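Local structure of PaxB (Photorhabdus luminescens, 6EK4) at residues 181-186 / 231-236; 188-193 / 224-229; 198-203 / 211-216. The protein probably forms pores in target-cell membranes as one component of a two-component alpha-helical toxin of the YaxAB type. All coordinates share one frame; numbering follows the deposited sequence.

In the fold
All three contacts lie at one end of the elongated, mainly helical chain, their centres about 53, 60 and 71 Å from the chain's centre. Contacts 1 and 2 hold the same two elements, helix 149-193 and helix 217-237, about 9 Å apart between centres; in each, two of the four touching residues are buried. Contact 3, its centre about 11 Å from that of contact 2, joins the two ends of the connection between those helices at the surface. Chemistry follows place: branched aliphatics, alanine and the aliphatic part of a lysine where helices meet; methionine, phenylalanine and leucine at the outer turn, where helix 196-199 ends. Hydrogen-bonded and ionic ties run between neighbouring contacts, not across them.

Contact 1. Residues 181-186 / 231-236; sequences RNKIIE and VEIAKK
Ile184 and Lys183 of helix 149-193 meet Ile233 and Ala234 of helix 217-237 in a helix-helix crossing, where a shorter helix lies against the end of a long helical arm. The segments run more nearly antiparallel than parallel, at 122° between their N-to-C directions, and their axes come within 9.1 Å. The closed part of the interface belongs to Ile184 and Ala234, both buried. With CG1 set anti to its carbonyl carbon (chi1 -67°) and the chain then extended, Ile184 sends CD1 across the gap, although its CB does not aim straight at the other helix. That methyl lies 4.1 Å from Ile233 CG2 and 4.2 Å from Ala234 CB, touching both neighbours with its tip. Helix 247-321 closes this side, Leu250 packing on Ile184 and Ala234, and Ala253 on Ala234 as well.

The other flank is more open to solvent, though no less close. Lys183 and Ile233 are partly exposed; the lysine lays its aliphatic root on the isoleucine while its end turns off, the chain bending at chi2 (-100°), and NZ hydrogen-bonds to Gln229, one turn back on helix 217-237. The two side chains cross at about a right angle, so that Ile233 CD1 rests against Lys183 CB at 3.4 Å and Lys183 CG at 3.6 Å.

Contact 2. Residues 188-193 / 224-229; sequences QDVIRQ and KQAIKQ
Val190 and Ile191 of helix 149-193 present different profiles to Ile227 of helix 217-237. The valine inclines against it at a slant, its CG2 lying 3.8 Å from Ile227 CD1. Ile191 comes at roughly a right angle, and the same CD1 sits 3.5 Å from Ile191 CG1, against the shaft of the side chain. Ile227 can serve both because it is folded at its second torsion (chi2 -75°), which carries CD1 toward the partner helix. Next to this trio, Ala226 CB faces the fork of Val190, 3.9 Å from Val190 CG2 and 4.0 Å from Val190 CG1, and the backbones approach to 7.3 Å between Val190 CA and Ala226 CA. No hydrogen bond crosses between the segments, but Ser187, just before 188-193, bonds through OG to the carbonyl of Ala226. Leu196 of the next short helix touches both isoleucines, while Tyr247 and Leu250 cover Ile191 from helix 247-321. With segments inclined at 125° and aliphatic side chains between them, this is an apolar crossing of two helices, with helix 247-321 over one flank, at the end of the long helical arm.

Contact 3. Residues 198-203 / 211-216; sequences DMFKDY and DKLDLA
Met199 and Leu213 touch side by side at the outer end of the molecule, where the chain leaves the short helix 196-199 and returns toward helix 217-237. Met199 starts with CB directed at the far segment, although the backbones stay well apart, 10.4 Å from Met199 CA to Leu213 CA. At this root the neighbour is the next residue: Met199 CB lies 3.6 Å from Phe200 CD1. CG, anti to the carbonyl carbon, carries the chain outward, and Met199 CG is still 5.3 Å from Leu213 CD2. The extended second torsion then brings the sulfur into contact, Met199 SD lying 3.6 Å from Leu213 CD2. Beyond it the chain turns (chi3 74°), which leaves the terminal methyl beside the same leucine methyl, Met199 CE to Leu213 CD2 being 3.8 Å. Methionine and leucine point past one another, heading opposite ways, and the thioether end lies alongside the leucine methyl.

Phe200, the first residue to leave helical geometry, adds a second, slacker wall. Leu213 CD2 stands at the edge of its ring, near the ring plane, 4.5 Å from Phe200 CE1. The carbonyl of Phe200 accepts a hydrogen bond from Tyr247 OH, which ties this turn to helix 247-321. On the other side Leu213 leads into an inverse gamma turn centred on Asp214, and Asp211 makes a salt bridge with Lys224 of helix 217-237.

Met199, Phe200 and Leu213 all also touch crystal neighbours, so the lattice may have some say in their poses. Across the contact itself one leucine methyl meets a thioether and a ring edge without any hydrogen bond, which implies dispersion and hydrophobic contact with little directional demand.

Contact 1. Residues 181-186 / 231-236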
loop_
_atom_site.group_PDB
_atom_site.type_symbol
_atom_site.label_atom_id
_atom_site.label_comp_id
_atom_site.label_asym_id
_atom_site.label_seq_id
_atom_site.Cartn_x
_atom_site.Cartn_y
_atom_site.Cartn_z
ATOM N N ARG A 181 -44.111 0.787 -17.414
ATOM C CA ARG A 181 -44.705 2.088 -17.114
ATOM C C ARG A 181 -44.903 2.902 -18.393
ATOM O O ARG A 181 -45.967 3.484 -18.601
ATOM C CB ARG A 181 -43.822 2.858 -16.123
ATOM C CG ARG A 181 -44.156 4.334 -15.969
ATOM C CD ARG A 181 -43.298 4.977 -14.893
ATOM N NE ARG A 181 -43.169 6.423 -15.079
ATOM C CZ ARG A 181 -42.349 7.011 -15.951
ATOM N NH1 ARG A 181 -41.564 6.288 -16.749
ATOM N NH2 ARG A 181 -42.314 8.338 -16.032
ATOM N N ASN A 182 -43.878 2.939 -19.243
ATOM C CA ASN A 182 -43.938 3.700 -20.494
ATOM C C ASN A 182 -44.960 3.158 -21.496
ATOM O O ASN A 182 -45.452 3.906 -22.340
ATOM C CB ASN A 182 -42.552 3.781 -21.152
ATOM C CG ASN A 182 -41.611 4.735 -20.431
ATOM O OD1 ASN A 182 -42.042 5.595 -19.661
ATOM N ND2 ASN A 182 -40.316 4.588 -20.685
ATOM N N LYS A 183 -45.274 1.867 -21.401
ATOM C CA LYS A 183 -46.310 1.259 -22.241
ATOM C C LYS A 183 -47.690 1.772 -21.827
ATOM O O LYS A 183 -48.534 2.062 -22.676
ATOM C CB LYS A 183 -46.272 -0.269 -22.132
ATOM C CG LYS A 183 -44.949 -0.909 -22.538
ATOM C CD LYS A 183 -44.948 -1.481 -23.946
ATOM C CE LYS A 183 -43.679 -2.287 -24.181
ATOM N NZ LYS A 183 -43.551 -2.787 -25.578
ATOM N N ILE A 184 -47.908 1.879 -20.518
ATOM C CA ILE A 184 -49.152 2.418 -19.968
ATOM C C ILE A 184 -49.286 3.914 -20.268
ATOM O O ILE A 184 -50.385 4.400 -20.535
ATOM C CB ILE A 184 -49.249 2.164 -18.444
ATOM C CG1 ILE A 184 -49.385 0.660 -18.175
ATOM C CG2 ILE A 184 -50.427 2.917 -17.832
ATOM C CD1 ILE A 184 -49.326 0.279 -16.712
ATOM N N ILE A 185 -48.171 4.637 -20.226
ATOM C CA ILE A 185 -48.169 6.066 -20.552
ATOM C C ILE A 185 -48.574 6.294 -22.012
ATOM O O ILE A 185 -49.327 7.222 -22.307
ATOM C CB ILE A 185 -46.799 6.720 -20.249
ATOM C CG1 ILE A 185 -46.576 6.780 -18.733
ATOM C CG2 ILE A 185 -46.718 8.126 -20.836
ATOM C CD1 ILE A 185 -45.138 7.010 -18.321
ATOM N N GLU A 186 -48.080 5.446 -22.913
ATOM C CA GLU A 186 -48.444 5.527 -24.331
ATOM C C GLU A 186 -49.925 5.219 -24.554
ATOM O O GLU A 186 -50.554 5.812 -25.429
ATOM C CB GLU A 186 -47.581 4.579 -25.173
ATOM C CG GLU A 186 -46.113 4.978 -25.272
ATOM C CD GLU A 186 -45.841 6.016 -26.349
ATOM O OE1 GLU A 186 -44.773 5.934 -26.993
ATOM O OE2 GLU A 186 -46.684 6.915 -26.554
ATOM N N VAL A 231 -52.976 -2.030 -21.691
ATOM C CA VAL A 231 -54.071 -2.713 -21.001
ATOM C C VAL A 231 -53.609 -4.061 -20.447
ATOM O O VAL A 231 -53.899 -4.392 -19.299
ATOM C CB VAL A 231 -55.292 -2.908 -21.931
ATOM C CG1 VAL A 231 -56.295 -3.892 -21.336
ATOM C CG2 VAL A 231 -55.963 -1.568 -22.207
ATOM N N GLU A 232 -52.890 -4.827 -21.265
ATOM C CA GLU A 232 -52.413 -6.156 -20.869
ATOM C C GLU A 232 -51.493 -6.088 -19.649
ATOM O O GLU A 232 -51.560 -6.947 -18.766
ATOM C CB GLU A 232 -51.678 -6.834 -22.034
ATOM C CG GLU A 232 -51.432 -8.326 -21.842
ATOM C CD GLU A 232 -50.354 -8.875 -22.764
ATOM O OE1 GLU A 232 -49.302 -8.217 -22.920
ATOM O OE2 GLU A 232 -50.551 -9.976 -23.322
ATOM N N ILE A 233 -50.639 -5.068 -19.608
ATOM C CA ILE A 233 -49.716 -4.864 -18.492
ATOM C C ILE A 233 -50.469 -4.427 -17.237
ATOM O O ILE A 233 -50.254 -4.980 -16.159
ATOM C CB ILE A 233 -48.629 -3.820 -18.839
ATOM C CG1 ILE A 233 -47.717 -4.358 -19.949
ATOM C CG2 ILE A 233 -47.800 -3.466 -17.609
ATOM C CD1 ILE A 233 -46.943 -3.285 -20.685
ATOM N N ALA A 234 -51.347 -3.438 -17.387
ATOM C CA ALA A 234 -52.125 -2.912 -16.265
ATOM C C ALA A 234 -53.000 -3.986 -15.624
ATOM O O ALA A 234 -53.089 -4.071 -14.401
ATOM C CB ALA A 234 -52.982 -1.739 -16.719
ATOM N N LYS A 235 -53.642 -4.801 -16.458
ATOM C CA LYS A 235 -54.487 -5.896 -15.977
ATOM C C LYS A 235 -53.694 -6.912 -15.153
ATOM O O LYS A 235 -54.181 -7.403 -14.134
ATOM C CB LYS A 235 -55.180 -6.596 -17.153
ATOM C CG LYS A 235 -56.341 -5.809 -17.741
ATOM C CD LYS A 235 -56.865 -6.431 -19.027
ATOM C CE LYS A 235 -57.566 -7.759 -18.778
ATOM N NZ LYS A 235 -58.177 -8.307 -20.019
ATOM N N LYS A 236 -52.475 -7.214 -15.593
ATOM C CA LYS A 236 -51.603 -8.164 -14.896
ATOM C C LYS A 236 -51.150 -7.637 -13.531
ATOM O O LYS A 236 -50.990 -8.408 -12.585
ATOM C CB LYS A 236 -50.383 -8.492 -15.764
ATOM C CG LYS A 236 -49.527 -9.638 -15.245
ATOM C CD LYS A 236 -48.519 -10.088 -16.293
ATOM C CE LYS A 236 -47.631 -11.212 -15.782
ATOM N NZ LYS A 236 -46.675 -10.763 -14.729
#

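Contact 2. Residues 188-193 / 224-229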
loop_
_atom_site.group_PDB
_atom_site.type_symbol
_atom_site.label_atom_id
_atom_site.label_comp_id
_atom_site.label_asym_id
_atom_site.label_seq_id
_atom_site.Cartn_x
_atom_site.Cartn_y
_atom_site.Cartn_z
ATOM N N GLN A 188 -52.359 5.837 -22.326
ATOM C CA GLN A 188 -53.055 7.033 -21.862
ATOM C C GLN A 188 -53.000 8.154 -22.898
ATOM O O GLN A 188 -53.992 8.847 -23.115
ATOM C CB GLN A 188 -52.467 7.510 -20.530
ATOM C CG GLN A 188 -52.819 6.613 -19.354
ATOM C CD GLN A 188 -52.164 7.050 -18.057
ATOM O OE1 GLN A 188 -50.998 7.452 -18.037
ATOM N NE2 GLN A 188 -52.910 6.961 -16.959
ATOM N N ASP A 189 -51.846 8.319 -23.542
ATOM C CA ASP A 189 -51.667 9.368 -24.551
ATOM C C ASP A 189 -52.630 9.207 -25.729
ATOM O O ASP A 189 -53.249 10.182 -26.152
ATOM C CB ASP A 189 -50.216 9.412 -25.053
ATOM C CG ASP A 189 -49.248 9.983 -24.018
ATOM O OD1 ASP A 189 -49.701 10.435 -22.943
ATOM O OD2 ASP A 189 -48.026 9.982 -24.285
ATOM N N VAL A 190 -52.760 7.988 -26.250
ATOM C CA VAL A 190 -53.695 7.728 -27.357
ATOM C C VAL A 190 -55.161 7.827 -26.910
ATOM O O VAL A 190 -56.028 8.196 -27.703
ATOM C CB VAL A 190 -53.434 6.371 -28.062
ATOM C CG1 VAL A 190 -52.047 6.357 -28.687
ATOM C CG2 VAL A 190 -53.604 5.189 -27.115
ATOM N N ILE A 191 -55.427 7.499 -25.646
ATOM C CA ILE A 191 -56.756 7.684 -25.056
ATOM C C ILE A 191 -57.065 9.176 -24.921
ATOM O O ILE A 191 -58.150 9.628 -25.285
ATOM C CB ILE A 191 -56.867 6.990 -23.677
ATOM C CG1 ILE A 191 -56.886 5.469 -23.857
ATOM C CG2 ILE A 191 -58.121 7.436 -22.931
ATOM C CD1 ILE A 191 -56.572 4.690 -22.598
ATOM N N ARG A 192 -56.102 9.929 -24.397
ATOM C CA ARG A 192 -56.257 11.371 -24.198
ATOM C C ARG A 192 -56.288 12.147 -25.519
ATOM O O ARG A 192 -57.047 13.108 -25.658
ATOM C CB ARG A 192 -55.132 11.900 -23.297
ATOM C CG ARG A 192 -55.268 11.482 -21.837
ATOM C CD ARG A 192 -53.917 11.351 -21.141
ATOM N NE ARG A 192 -54.007 11.421 -19.680
ATOM C CZ ARG A 192 -54.548 10.487 -18.894
ATOM N NH1 ARG A 192 -55.079 9.376 -19.401
ATOM N NH2 ARG A 192 -54.566 10.672 -17.578
ATOM N N GLN A 193 -55.472 11.724 -26.483
ATOM C CA GLN A 193 -55.365 12.410 -27.774
ATOM C C GLN A 193 -56.628 12.261 -28.622
ATOM O O GLN A 193 -57.078 13.227 -29.240
ATOM C CB GLN A 193 -54.151 11.885 -28.554
ATOM C CG GLN A 193 -53.898 12.576 -29.889
ATOM C CD GLN A 193 -52.734 11.969 -30.655
ATOM O OE1 GLN A 193 -51.848 11.340 -30.073
ATOM N NE2 GLN A 193 -52.732 12.155 -31.973
ATOM N N LYS A 224 -54.104 1.052 -31.805
ATOM C CA LYS A 224 -54.556 -0.308 -31.524
ATOM C C LYS A 224 -53.470 -1.116 -30.807
ATOM O O LYS A 224 -53.773 -1.955 -29.958
ATOM C CB LYS A 224 -54.975 -0.994 -32.827
ATOM C CG LYS A 224 -55.866 -2.211 -32.657
ATOM C CD LYS A 224 -56.666 -2.502 -33.921
ATOM C CE LYS A 224 -55.777 -2.677 -35.144
ATOM N NZ LYS A 224 -56.524 -3.226 -36.306
ATOM N N GLN A 225 -52.210 -0.847 -31.143
ATOM C CA GLN A 225 -51.076 -1.517 -30.504
ATOM C C GLN A 225 -50.796 -0.909 -29.129
ATOM O O GLN A 225 -50.434 -1.621 -28.191
ATOM C CB GLN A 225 -49.821 -1.422 -31.383
ATOM C CG GLN A 225 -48.994 -2.698 -31.438
ATOM C CD GLN A 225 -49.604 -3.743 -32.358
ATOM O OE1 GLN A 225 -50.638 -4.334 -32.045
ATOM N NE2 GLN A 225 -48.964 -3.976 -33.501
ATOM N N ALA A 226 -50.960 0.409 -29.019
ATOM C CA ALA A 226 -50.743 1.118 -27.758
ATOM C C ALA A 226 -51.716 0.653 -26.677
ATOM O O ALA A 226 -51.299 0.302 -25.574
ATOM C CB ALA A 226 -50.864 2.620 -27.966
ATOM N N ILE A 227 -53.006 0.641 -27.006
ATOM C CA ILE A 227 -54.049 0.229 -26.062
ATOM C C ILE A 227 -53.815 -1.212 -25.606
ATOM O O ILE A 227 -53.771 -1.488 -24.408
ATOM C CB ILE A 227 -55.466 0.350 -26.676
ATOM C CG1 ILE A 227 -55.804 1.811 -27.015
ATOM C CG2 ILE A 227 -56.522 -0.226 -25.736
ATOM C CD1 ILE A 227 -56.143 2.679 -25.822
ATOM N N LYS A 228 -53.655 -2.120 -26.567
ATOM C CA LYS A 228 -53.484 -3.547 -26.276
ATOM C C LYS A 228 -52.307 -3.814 -25.333
ATOM O O LYS A 228 -52.418 -4.630 -24.419
ATOM C CB LYS A 228 -53.287 -4.340 -27.573
ATOM C CG LYS A 228 -53.454 -5.847 -27.419
ATOM C CD LYS A 228 -52.431 -6.607 -28.253
ATOM C CE LYS A 228 -52.726 -8.099 -28.302
ATOM N NZ LYS A 228 -53.760 -8.433 -29.320
ATOM N N GLN A 229 -51.189 -3.129 -25.560
ATOM C CA GLN A 229 -49.981 -3.334 -24.756
ATOM C C GLN A 229 -50.135 -2.809 -23.327
ATOM O O GLN A 229 -49.807 -3.508 -22.368
ATOM C CB GLN A 229 -48.763 -2.686 -25.426
ATOM C CG GLN A 229 -48.242 -3.451 -26.635
ATOM C CD GLN A 229 -47.101 -2.738 -27.341
ATOM O OE1 GLN A 229 -46.361 -1.965 -26.732
ATOM N NE2 GLN A 229 -46.951 -3.001 -28.634
#

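Contact 3. Residues 198-203 / 211-216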
loop_
_atom_site.group_PDB
_atom_site.type_symbol
_atom_site.label_atom_id
_atom_site.label_comp_id
_atom_site.label_asym_id
_atom_site.label_seq_id
_atom_site.Cartn_x
_atom_site.Cartn_y
_atom_site.Cartn_z
ATOM N N ASP A 198 -64.431 9.907 -23.847
ATOM C CA ASP A 198 -65.660 10.605 -24.222
ATOM C C ASP A 198 -66.629 9.664 -24.948
ATOM O O ASP A 198 -67.831 9.692 -24.688
ATOM C CB ASP A 198 -65.329 11.823 -25.099
ATOM C CG ASP A 198 -66.490 12.808 -25.221
ATOM O OD1 ASP A 198 -66.376 13.753 -26.032
ATOM O OD2 ASP A 198 -67.510 12.653 -24.514
ATOM N N MET A 199 -66.101 8.837 -25.850
ATOM C CA MET A 199 -66.915 7.861 -26.583
ATOM C C MET A 199 -67.314 6.685 -25.698
ATOM O O MET A 199 -68.500 6.430 -25.484
ATOM C CB MET A 199 -66.161 7.319 -27.800
ATOM C CG MET A 199 -66.020 8.287 -28.960
ATOM S SD MET A 199 -65.439 7.444 -30.449
ATOM C CE MET A 199 -66.914 6.558 -30.947
ATOM N N PHE A 200 -66.309 5.969 -25.197
ATOM C CA PHE A 200 -66.523 4.743 -24.432
ATOM C C PHE A 200 -66.513 5.054 -22.938
ATOM O O PHE A 200 -65.475 5.412 -22.382
ATOM C CB PHE A 200 -65.443 3.709 -24.770
ATOM C CG PHE A 200 -65.310 3.427 -26.242
ATOM C CD1 PHE A 200 -64.458 4.188 -27.035
ATOM C CD2 PHE A 200 -66.034 2.405 -26.838
ATOM C CE1 PHE A 200 -64.333 3.934 -28.392
ATOM C CE2 PHE A 200 -65.913 2.146 -28.195
ATOM C CZ PHE A 200 -65.061 2.911 -28.972
ATOM N N LYS A 201 -67.671 4.921 -22.295
ATOM C CA LYS A 201 -67.816 5.260 -20.880
ATOM C C LYS A 201 -67.063 4.281 -19.988
ATOM O O LYS A 201 -67.103 3.072 -20.219
ATOM C CB LYS A 201 -69.292 5.261 -20.471
ATOM C CG LYS A 201 -70.148 6.302 -21.170
ATOM C CD LYS A 201 -71.552 6.323 -20.584
ATOM C CE LYS A 201 -72.433 7.358 -21.264
ATOM N NZ LYS A 201 -73.733 7.531 -20.558
ATOM N N ASP A 202 -66.376 4.814 -18.978
ATOM C CA ASP A 202 -65.754 4.018 -17.909
ATOM C C ASP A 202 -64.663 3.051 -18.375
ATOM O O ASP A 202 -63.504 3.195 -17.989
ATOM C CB ASP A 202 -66.820 3.254 -17.111
ATOM C CG ASP A 202 -67.845 4.177 -16.474
ATOM O OD1 ASP A 202 -67.440 5.103 -15.739
ATOM O OD2 ASP A 202 -69.057 3.971 -16.702
ATOM N N TYR A 203 -65.038 2.062 -19.185
ATOM C CA TYR A 203 -64.103 1.027 -19.630
ATOM C C TYR A 203 -63.360 1.408 -20.906
ATOM O O TYR A 203 -63.908 2.075 -21.785
ATOM C CB TYR A 203 -64.836 -0.301 -19.824
ATOM C CG TYR A 203 -65.321 -0.893 -18.523
ATOM C CD1 TYR A 203 -66.613 -0.652 -18.063
ATOM C CD2 TYR A 203 -64.480 -1.678 -17.739
ATOM C CE1 TYR A 203 -67.058 -1.188 -16.865
ATOM C CE2 TYR A 203 -64.914 -2.218 -16.540
ATOM C CZ TYR A 203 -66.204 -1.971 -16.107
ATOM O OH TYR A 203 -66.639 -2.505 -14.916
ATOM N N ASP A 211 -61.169 -0.564 -34.534
ATOM C CA ASP A 211 -61.187 -0.706 -35.995
ATOM C C ASP A 211 -62.314 0.094 -36.646
ATOM O O ASP A 211 -62.150 0.627 -37.744
ATOM C CB ASP A 211 -61.326 -2.179 -36.397
ATOM C CG ASP A 211 -60.075 -2.981 -36.113
ATOM O OD1 ASP A 211 -59.592 -3.679 -37.029
ATOM O OD2 ASP A 211 -59.570 -2.909 -34.975
ATOM N N LYS A 212 -63.451 0.182 -35.958
ATOM C CA LYS A 212 -64.650 0.814 -36.508
ATOM C C LYS A 212 -64.603 2.347 -36.476
ATOM O O LYS A 212 -65.484 3.000 -37.032
ATOM C CB LYS A 212 -65.891 0.316 -35.761
ATOM C CG LYS A 212 -66.099 -1.191 -35.835
ATOM C CD LYS A 212 -67.179 -1.652 -34.871
ATOM C CE LYS A 212 -67.303 -3.166 -34.842
ATOM N NZ LYS A 212 -68.390 -3.615 -33.928
ATOM N N LEU A 213 -63.586 2.912 -35.827
ATOM C CA LEU A 213 -63.420 4.366 -35.748
ATOM C C LEU A 213 -62.976 4.951 -37.088
ATOM O O LEU A 213 -62.244 4.307 -37.842
ATOM C CB LEU A 213 -62.387 4.729 -34.677
ATOM C CG LEU A 213 -62.699 4.315 -33.237
ATOM C CD1 LEU A 213 -61.453 4.417 -32.371
ATOM C CD2 LEU A 213 -63.826 5.160 -32.663
ATOM N N ASP A 214 -63.417 6.176 -37.370
ATOM C CA ASP A 214 -63.025 6.883 -38.589
ATOM C C ASP A 214 -61.604 7.412 -38.439
ATOM O O ASP A 214 -61.391 8.548 -38.008
ATOM C CB ASP A 214 -63.997 8.033 -38.889
ATOM C CG ASP A 214 -63.667 8.766 -40.185
ATOM O OD1 ASP A 214 -63.943 9.982 -40.264
ATOM O OD2 ASP A 214 -63.133 8.134 -41.124
ATOM N N LEU A 215 -60.635 6.573 -38.791
ATOM C CA LEU A 215 -59.222 6.932 -38.713
ATOM C C LEU A 215 -58.464 6.406 -39.925
ATOM O O LEU A 215 -58.884 5.438 -40.560
ATOM C CB LEU A 215 -58.600 6.363 -37.435
ATOM C CG LEU A 215 -58.994 7.039 -36.121
ATOM C CD1 LEU A 215 -58.561 6.186 -34.938
ATOM C CD2 LEU A 215 -58.401 8.437 -36.024
ATOM N N ALA A 216 -57.347 7.057 -40.240
ATOM C CA ALA A 216 -56.446 6.577 -41.281
ATOM C C ALA A 216 -55.857 5.240 -40.843
ATOM O O ALA A 216 -55.641 5.009 -39.652
ATOM C CB ALA A 216 -55.342 7.589 -41.544
#